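PDB 3OYR: trans-isoprenyl diphosphate synthase from Caulobacter crescentus, which probably builds all-trans-octaprenyl diphosphate, the quinone side-chain precursor, by adding five isopentenyl diphosphate units to farnesyl diphosphate. Local coordinates for residues Arg29-Asp34 and Asn327-Ala332. Residues are numbered along the deposited sequence; the frame is centred on the assembly and turned at random.
Sequences RLAEAD and NDWREA
Leu30 lies over one face of the Trp329 indole: its CB is 3.8 Å from the centroid of the six-membered ring and 18° off the ring normal, which defines a CH-pi contact. Within that ring, Trp329 CH2 comes nearest, 3.6 Å from Leu30 CB and 3.4 Å from Leu30 O, a contact of carbon with carbonyl oxygen. The branch atom Leu30 CD1 meets the backbone oxygen Asp328 O at 3.5 Å and the side-chain methyl Ala332 CB at 3.8 Å. One leucine thus touches both the indole and the first turn that carries it, its side chain crossing that of Asp328 at about a right angle. Ala31 adds a looser contact, with CB 4.2 Å from Trp329 CH2.

Trp329 CG stands anti to the carbonyl carbon (chi1 -78°), starting the indole toward Leu30. Asn327 caps the turn: its OD1 accepts from Arg330 N at 2.9 Å. The axes of segments 29-34 and 328-332 come no closer than 11.1 Å, with 109° between their N-to-C directions. Leu27 and Arg78 also touch Trp329, while Leu71 and Val74 of helix 68-79 pack on Ala31. Since the groups that meet are mainly hydrocarbon and aromatic, dispersion and desolvation probably dominate where the first and last helices of this mainly helical FPP/GGPP synthase-family fold, 25-45 and 328-342, pack together, away from the diphosphate and calcium sites.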
loop_
_atom_site.group_PDB
_atom_site.type_symbol
_atom_site.label_atom_id
_atom_site.label_comp_id
_atom_site.label_asym_id
_atom_site.label_seq_id
_atom_site.Cartn_x
_atom_site.Cartn_y
_atom_site.Cartn_z
ATOM N N ARG B 29 -17.956 21.148 -12.720
ATOM C CA ARG B 29 -17.883 22.563 -13.040
ATOM C C ARG B 29 -17.558 23.429 -11.817
ATOM O O ARG B 29 -16.692 24.297 -11.884
ATOM C CB ARG B 29 -19.214 22.983 -13.638
ATOM C CG ARG B 29 -19.223 24.294 -14.353
ATOM C CD ARG B 29 -20.500 24.385 -15.162
ATOM N NE ARG B 29 -21.695 24.488 -14.317
ATOM C CZ ARG B 29 -22.715 23.623 -14.309
ATOM N NH1 ARG B 29 -22.748 22.557 -15.113
ATOM N NH2 ARG B 29 -23.728 23.840 -13.496
ATOM N N LEU B 30 -18.229 23.182 -10.694
ATOM C CA LEU B 30 -17.920 23.905 -9.459
ATOM C C LEU B 30 -16.487 23.654 -8.968
ATOM O O LEU B 30 -15.857 24.546 -8.392
ATOM C CB LEU B 30 -18.913 23.538 -8.356
ATOM C CG LEU B 30 -20.327 24.112 -8.479
ATOM C CD1 LEU B 30 -21.223 23.326 -7.541
ATOM C CD2 LEU B 30 -20.354 25.625 -8.156
ATOM N N ALA B 31 -15.978 22.450 -9.222
ATOM C CA ALA B 31 -14.680 22.023 -8.692
ATOM C C ALA B 31 -13.493 22.235 -9.656
ATOM O O ALA B 31 -12.340 22.008 -9.280
ATOM C CB ALA B 31 -14.752 20.578 -8.253
ATOM N N GLU B 32 -13.797 22.670 -10.882
ATOM C CA GLU B 32 -12.822 22.904 -11.942
ATOM C C GLU B 32 -11.545 23.583 -11.467
ATOM O O GLU B 32 -10.460 23.049 -11.682
ATOM C CB GLU B 32 -13.474 23.709 -13.079
ATOM C CG GLU B 32 -12.608 23.877 -14.325
ATOM C CD GLU B 32 -13.375 24.490 -15.504
ATOM O OE1 GLU B 32 -14.380 25.207 -15.277
ATOM O OE2 GLU B 32 -12.970 24.243 -16.663
ATOM N N ALA B 33 -11.675 24.730 -10.796
ATOM C CA ALA B 33 -10.515 25.494 -10.367
ATOM C C ALA B 33 -9.696 24.762 -9.284
ATOM O O ALA B 33 -8.483 24.936 -9.192
ATOM C CB ALA B 33 -10.930 26.909 -9.890
ATOM N N ASP B 34 -10.357 23.958 -8.461
ATOM C CA ASP B 34 -9.640 23.173 -7.468
ATOM C C ASP B 34 -9.016 21.920 -8.061
ATOM O O ASP B 34 -7.928 21.516 -7.661
ATOM C CB ASP B 34 -10.568 22.814 -6.313
ATOM C CG ASP B 34 -10.878 24.016 -5.443
ATOM O OD1 ASP B 34 -9.934 24.714 -5.010
ATOM O OD2 ASP B 34 -12.070 24.268 -5.192
ATOM N N ASN B 327 -27.191 25.341 -1.106
ATOM C CA ASN B 327 -26.424 26.072 -2.116
ATOM C C ASN B 327 -26.052 25.175 -3.301
ATOM O O ASN B 327 -26.537 24.051 -3.399
ATOM C CB ASN B 327 -25.193 26.734 -1.485
ATOM C CG ASN B 327 -24.252 25.739 -0.805
ATOM O OD1 ASN B 327 -24.139 24.569 -1.188
ATOM N ND2 ASN B 327 -23.554 26.221 0.194
ATOM N N ASP B 328 -25.184 25.662 -4.183
ATOM C CA ASP B 328 -24.789 24.904 -5.384
ATOM C C ASP B 328 -23.953 23.664 -5.079
ATOM O O ASP B 328 -24.114 22.632 -5.731
ATOM C CB ASP B 328 -24.035 25.806 -6.383
ATOM C CG ASP B 328 -24.952 26.788 -7.092
ATOM O OD1 ASP B 328 -24.534 27.948 -7.305
ATOM O OD2 ASP B 328 -26.087 26.397 -7.444
ATOM N N TRP B 329 -23.067 23.781 -4.098
ATOM C CA TRP B 329 -22.226 22.670 -3.659
ATOM C C TRP B 329 -23.108 21.559 -3.122
ATOM O O TRP B 329 -22.955 20.388 -3.509
ATOM C CB TRP B 329 -21.254 23.124 -2.569
ATOM C CG TRP B 329 -20.090 23.869 -3.102
ATOM C CD1 TRP B 329 -19.814 25.189 -2.919
ATOM C CD2 TRP B 329 -19.045 23.345 -3.929
ATOM N NE1 TRP B 329 -18.655 25.522 -3.573
ATOM C CE2 TRP B 329 -18.164 24.411 -4.208
ATOM C CE3 TRP B 329 -18.766 22.074 -4.467
ATOM C CZ2 TRP B 329 -17.012 24.249 -4.992
ATOM C CZ3 TRP B 329 -17.622 21.912 -5.232
ATOM C CH2 TRP B 329 -16.755 22.994 -5.482
ATOM N N ARG B 330 -24.061 21.931 -2.268
ATOM C CA ARG B 330 -25.012 20.925 -1.743
ATOM C C ARG B 330 -25.843 20.236 -2.836
ATOM O O ARG B 330 -25.948 19.000 -2.853
ATOM C CB ARG B 330 -25.907 21.456 -0.625
ATOM C CG ARG B 330 -26.296 20.324 0.326
ATOM C CD ARG B 330 -27.368 20.692 1.316
ATOM N NE ARG B 330 -28.678 20.655 0.687
ATOM C CZ ARG B 330 -29.801 21.052 1.275
ATOM N NH1 ARG B 330 -29.783 21.530 2.519
ATOM N NH2 ARG B 330 -30.942 20.972 0.610
ATOM N N GLU B 331 -26.389 21.022 -3.761
ATOM C CA GLU B 331 -27.107 20.469 -4.911
ATOM C C GLU B 331 -26.260 19.551 -5.800
ATOM O O GLU B 331 -26.751 18.527 -6.311
ATOM C CB GLU B 331 -27.687 21.611 -5.757
ATOM C CG GLU B 331 -28.400 21.172 -7.044
ATOM C CD GLU B 331 -29.914 21.340 -7.003
ATOM O OE1 GLU B 331 -30.587 20.762 -7.888
ATOM O OE2 GLU B 331 -30.432 22.044 -6.104
ATOM N N ALA B 332 -25.004 19.931 -6.016
ATOM C CA ALA B 332 -24.043 19.106 -6.762
ATOM C C ALA B 332 -23.838 17.740 -6.086
ATOM O O ALA B 332 -23.788 16.694 -6.746
ATOM C CB ALA B 332 -22.711 19.845 -6.906
#